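Local structure of Thg1-like uncharacterized protein (Bacillus thuringiensis, 4KGM) at the interface of chains A and B. The protein binds ATP and magnesium and probably adds nucleotides to the 5' end of tRNA in the manner of tRNA(His) guanylyltransferase (Thg1). Numbering follows the deposited sequence. Chains: chain A/B, Thg1-like uncharacterized protein.

Contact 1: the interface of chains A and B. Residues chain A 59, 106-107, 110; chain B 109, 126-128.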
loop_
_atom_site.group_PDB
_atom_site.type_symbol
_atom_site.label_atom_id
_atom_site.label_comp_id
_atom_site.label_asym_id
_atom_site.label_seq_id
_atom_site.Cartn_x
_atom_site.Cartn_y
_atom_site.Cartn_z
ATOM N N TYR A 59 7.847 -3.406 -28.945
ATOM C CA TYR A 59 6.831 -2.371 -28.791
ATOM C C TYR A 59 6.797 -1.814 -27.369
ATOM O O TYR A 59 6.583 -0.620 -27.167
ATOM C CB TYR A 59 5.461 -2.939 -29.172
ATOM C CG TYR A 59 4.323 -1.945 -29.134
ATOM C CD1 TYR A 59 4.229 -0.928 -30.075
ATOM C CD2 TYR A 59 3.327 -2.039 -28.169
ATOM C CE1 TYR A 59 3.183 -0.025 -30.048
ATOM C CE2 TYR A 59 2.276 -1.139 -28.134
ATOM C CZ TYR A 59 2.209 -0.136 -29.076
ATOM O OH TYR A 59 1.164 0.760 -29.044
ATOM N N SER A 106 -1.832 -3.333 -21.181
ATOM C CA SER A 106 -2.598 -2.804 -22.304
ATOM C C SER A 106 -1.754 -2.765 -23.573
ATOM O O SER A 106 -2.190 -3.218 -24.631
ATOM C CB SER A 106 -3.118 -1.404 -21.981
ATOM O OG SER A 106 -3.860 -0.865 -23.061
ATOM N N MET A 107 -0.546 -2.220 -23.459
ATOM C CA MET A 107 0.371 -2.135 -24.590
ATOM C C MET A 107 0.701 -3.519 -25.130
ATOM O O MET A 107 0.704 -3.736 -26.342
ATOM C CB MET A 107 1.663 -1.421 -24.189
ATOM C CG MET A 107 1.542 0.092 -24.082
ATOM S SD MET A 107 3.072 0.853 -23.501
ATOM C CE MET A 107 2.636 2.589 -23.607
ATOM N N ALA A 110 -2.343 -4.881 -26.973
ATOM C CA ALA A 110 -2.596 -4.235 -28.259
ATOM C C ALA A 110 -1.705 -4.782 -29.372
ATOM O O ALA A 110 -2.192 -5.192 -30.427
ATOM C CB ALA A 110 -2.431 -2.724 -28.138
ATOM N N THR B 109 -8.603 -3.184 -23.872
ATOM C CA THR B 109 -7.698 -2.962 -24.992
ATOM C C THR B 109 -7.952 -3.949 -26.130
ATOM O O THR B 109 -8.025 -3.558 -27.297
ATOM C CB THR B 109 -6.229 -3.087 -24.544
ATOM O OG1 THR B 109 -5.987 -2.202 -23.443
ATOM C CG2 THR B 109 -5.285 -2.747 -25.683
ATOM N N ALA B 126 -4.947 1.308 -29.896
ATOM C CA ALA B 126 -5.503 2.007 -28.748
ATOM C C ALA B 126 -5.039 1.347 -27.457
ATOM O O ALA B 126 -5.043 0.122 -27.342
ATOM C CB ALA B 126 -7.021 2.027 -28.819
ATOM N N THR B 127 -4.628 2.162 -26.490
ATOM C CA THR B 127 -4.212 1.649 -25.189
ATOM C C THR B 127 -5.022 2.282 -24.060
ATOM O O THR B 127 -5.623 3.342 -24.233
ATOM C CB THR B 127 -2.706 1.858 -24.945
ATOM O OG1 THR B 127 -2.361 3.223 -25.209
ATOM C CG2 THR B 127 -1.892 0.950 -25.857
ATOM N N PHE B 128 -5.040 1.614 -22.911
ATOM C CA PHE B 128 -5.850 2.042 -21.776
ATOM C C PHE B 128 -5.093 1.876 -20.463
ATOM O O PHE B 128 -4.188 1.049 -20.357
ATOM C CB PHE B 128 -7.143 1.225 -21.707
ATOM C CG PHE B 128 -8.107 1.503 -22.828
ATOM C CD1 PHE B 128 -8.006 0.826 -24.035
ATOM C CD2 PHE B 128 -9.128 2.427 -22.667
ATOM C CE1 PHE B 128 -8.896 1.079 -25.065
ATOM C CE2 PHE B 128 -10.021 2.685 -23.692
ATOM C CZ PHE B 128 -9.906 2.010 -24.893
#

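Contact 2: the interface of chains A and B. Residues chain A 133, 135-136, 139; chain B 8, 11.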
loop_
_atom_site.group_PDB
_atom_site.type_symbol
_atom_site.label_atom_id
_atom_site.label_comp_id
_atom_site.label_asym_id
_atom_site.label_seq_id
_atom_site.Cartn_x
_atom_site.Cartn_y
_atom_site.Cartn_z
ATOM N N GLN A 133 7.109 -3.722 -9.497
ATOM C CA GLN A 133 7.805 -3.798 -8.220
ATOM C C GLN A 133 9.148 -3.092 -8.317
ATOM O O GLN A 133 9.559 -2.671 -9.400
ATOM C CB GLN A 133 8.039 -5.257 -7.831
ATOM C CG GLN A 133 9.154 -5.925 -8.618
ATOM C CD GLN A 133 9.244 -7.414 -8.351
ATOM O OE1 GLN A 133 8.299 -8.161 -8.605
ATOM N NE2 GLN A 133 10.384 -7.854 -7.835
ATOM N N LEU A 135 13.438 -3.346 -7.049
ATOM C CA LEU A 135 14.487 -4.268 -6.647
ATOM C C LEU A 135 15.747 -3.495 -6.306
ATOM O O LEU A 135 16.056 -2.494 -6.950
ATOM C CB LEU A 135 14.798 -5.261 -7.770
ATOM C CG LEU A 135 13.861 -6.450 -7.973
ATOM C CD1 LEU A 135 14.373 -7.318 -9.105
ATOM C CD2 LEU A 135 13.749 -7.260 -6.699
ATOM N N PRO A 136 16.478 -3.951 -5.283
ATOM C CA PRO A 136 17.804 -3.381 -5.031
ATOM C C PRO A 136 18.737 -3.713 -6.189
ATOM O O PRO A 136 18.524 -4.714 -6.874
ATOM C CB PRO A 136 18.255 -4.081 -3.744
ATOM C CG PRO A 136 17.393 -5.292 -3.628
ATOM C CD PRO A 136 16.092 -4.950 -4.273
ATOM N N GLU A 139 20.216 -7.208 -6.912
ATOM C CA GLU A 139 19.231 -8.275 -7.023
ATOM C C GLU A 139 18.600 -8.315 -8.410
ATOM O O GLU A 139 17.805 -9.206 -8.711
ATOM C CB GLU A 139 18.149 -8.133 -5.948
ATOM C CG GLU A 139 18.607 -8.483 -4.537
ATOM C CD GLU A 139 18.573 -9.973 -4.252
ATOM O OE1 GLU A 139 18.927 -10.768 -5.148
ATOM O OE2 GLU A 139 18.184 -10.353 -3.127
ATOM N N MET B 8 12.990 -13.382 -4.116
ATOM C CA MET B 8 12.264 -12.747 -5.207
ATOM C C MET B 8 10.770 -12.719 -4.931
ATOM O O MET B 8 10.101 -11.723 -5.205
ATOM C CB MET B 8 12.540 -13.471 -6.523
ATOM C CG MET B 8 13.968 -13.330 -6.998
ATOM S SD MET B 8 14.415 -11.601 -7.224
ATOM C CE MET B 8 16.196 -11.710 -7.171
ATOM N N TYR B 11 10.168 -9.942 -2.617
ATOM C CA TYR B 11 10.300 -8.685 -3.346
ATOM C C TYR B 11 9.026 -8.368 -4.120
ATOM O O TYR B 11 8.595 -7.216 -4.189
ATOM C CB TYR B 11 11.481 -8.753 -4.314
ATOM C CG TYR B 11 12.829 -8.597 -3.655
ATOM C CD1 TYR B 11 13.076 -7.551 -2.776
ATOM C CD2 TYR B 11 13.855 -9.498 -3.910
ATOM C CE1 TYR B 11 14.309 -7.402 -2.172
ATOM C CE2 TYR B 11 15.091 -9.359 -3.310
ATOM C CZ TYR B 11 15.311 -8.311 -2.442
ATOM O OH TYR B 11 16.539 -8.168 -1.843
HETATM O O HOH W 1 10.962 -10.583 -7.683
#

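Contact 1: the interface of chains A and B
Helix 97-119 of one Thg1-like subunit meets the same helix of its two-fold mate here, together with the loop that leads into the mate's strand 128-134, probably part of the polymerase palm-like catalytic domain. A:Ser106 and B:Thr127 bury about 40 and 44 Å² of their surfaces, the bulk of this patch. The A:Ser106 hydroxyl reaches across and is gripped by two hydrogen bonds. One is short, 2.5 Å between A:Ser106 OG and the hydroxyl B:Thr109 OG1; which of the two gives its hydrogen is not decided. The other is donated by the backbone amide: B:Phe128 N lies 2.8 Å from A:Ser106 OG, and the bond is nearly straight, 161° at the hydrogen. The two partners approach the serine oxygen from well-separated directions, close to a right angle apart, so one hydroxyl ties the mate's helix to the beginning of its strand. A:Ser106 extends OG away from its own backbone N (chi1 180°), which carries the oxygen outward from the helix towards chain B. On B:Thr109 the hydroxyl and methyl branches divide the work. OG1 takes the polar bond, while CG2 packs 3.8 Å from the methyl A:Ala110 CB, one helical turn on from A:Ser106. B:Ala126 adds little buried surface, its carbonyl oxygen standing near the A:Ala110 methyl. B:Thr127 also sorts its two branches: with OG1 tucked between backbone N and carbonyl carbon (chi1 51°), the methyl points at chain A and the hydroxyl away from A:Ser106. B:Thr127 CG2 comes within 4.0 Å of A:Met107 CG, where the two side chains cross obliquely. Beyond CG the methionine runs on extended, its thioether leading away from the threonine methyl. Beside this apolar pair, the phenol oxygen A:Tyr59 OH, carried by helix 47-63, stands 4.4 Å from B:Thr127 CG2.

Contact 2: the interface of chains A and B
B:Tyr11, on the N-terminal helix 4-13 of one Thg1-like subunit, lays its ring against the end of strand 128-134 and the turn that follows it in the other. One methyl branch of A:Leu135 sits over a face of the ring in a CH-pi contact, with CD2 3.9 Å from the ring centroid. It is shifted towards the root of the ring, 3.4 Å from B:Tyr11 CG. On the same side, above the rim near the phenol end, A:Pro136 brings its CD to 3.7 Å from B:Tyr11 CE1. A:Glu139 OE2 meets the ring at its edge and in its plane, while the carboxylate as a whole stands almost perpendicular to the ring (87°). B:Tyr11 OH donates a hydrogen bond to A:Glu139 OE2 over 3.0 Å, meeting the oxygen on its anti side and 20° out of the carboxylate plane. With a face packed and the hydroxyl tethered, rotation of the tyrosine ring is probably restricted. A:Glu139 closes the 3-10 helix 137-139, and its chain bends at chi2 (-83°) to bring the carboxylate round to the phenol. Its other oxygen, OE1, lies 3.5 Å from the terminal methyl B:Met8 CE, which also rests near the glutamate's backbone carbonyl. B:Met8 precedes B:Tyr11 by about one turn of the helix. Near the tyrosine's root, A:Gln133 reaches out with its amide nitrogen to a bridging water. A:Gln133 NE2 is 2.8 Å from water 1, which lies 2.9 Å from the backbone oxygen B:Met8 O.

Contact 1 and contact 2 lie about 26 Å apart, measured between the centres of their C-alpha atoms, in one two-fold symmetric interface. Strand 128-134 connects them: its first residue takes part in contact 1 and its later part in contact 2, although the copies described belong to different chains. Each contact recurs with the chains exchanged, so both ends of the strand engage the mate in either subunit. Contact 1 joins central elements of the two chains, whereas in contact 2 an N-terminal helix reaches over its neighbour. This mutual reach is consistent with a dimer, though the structure alone does not show one forming in solution.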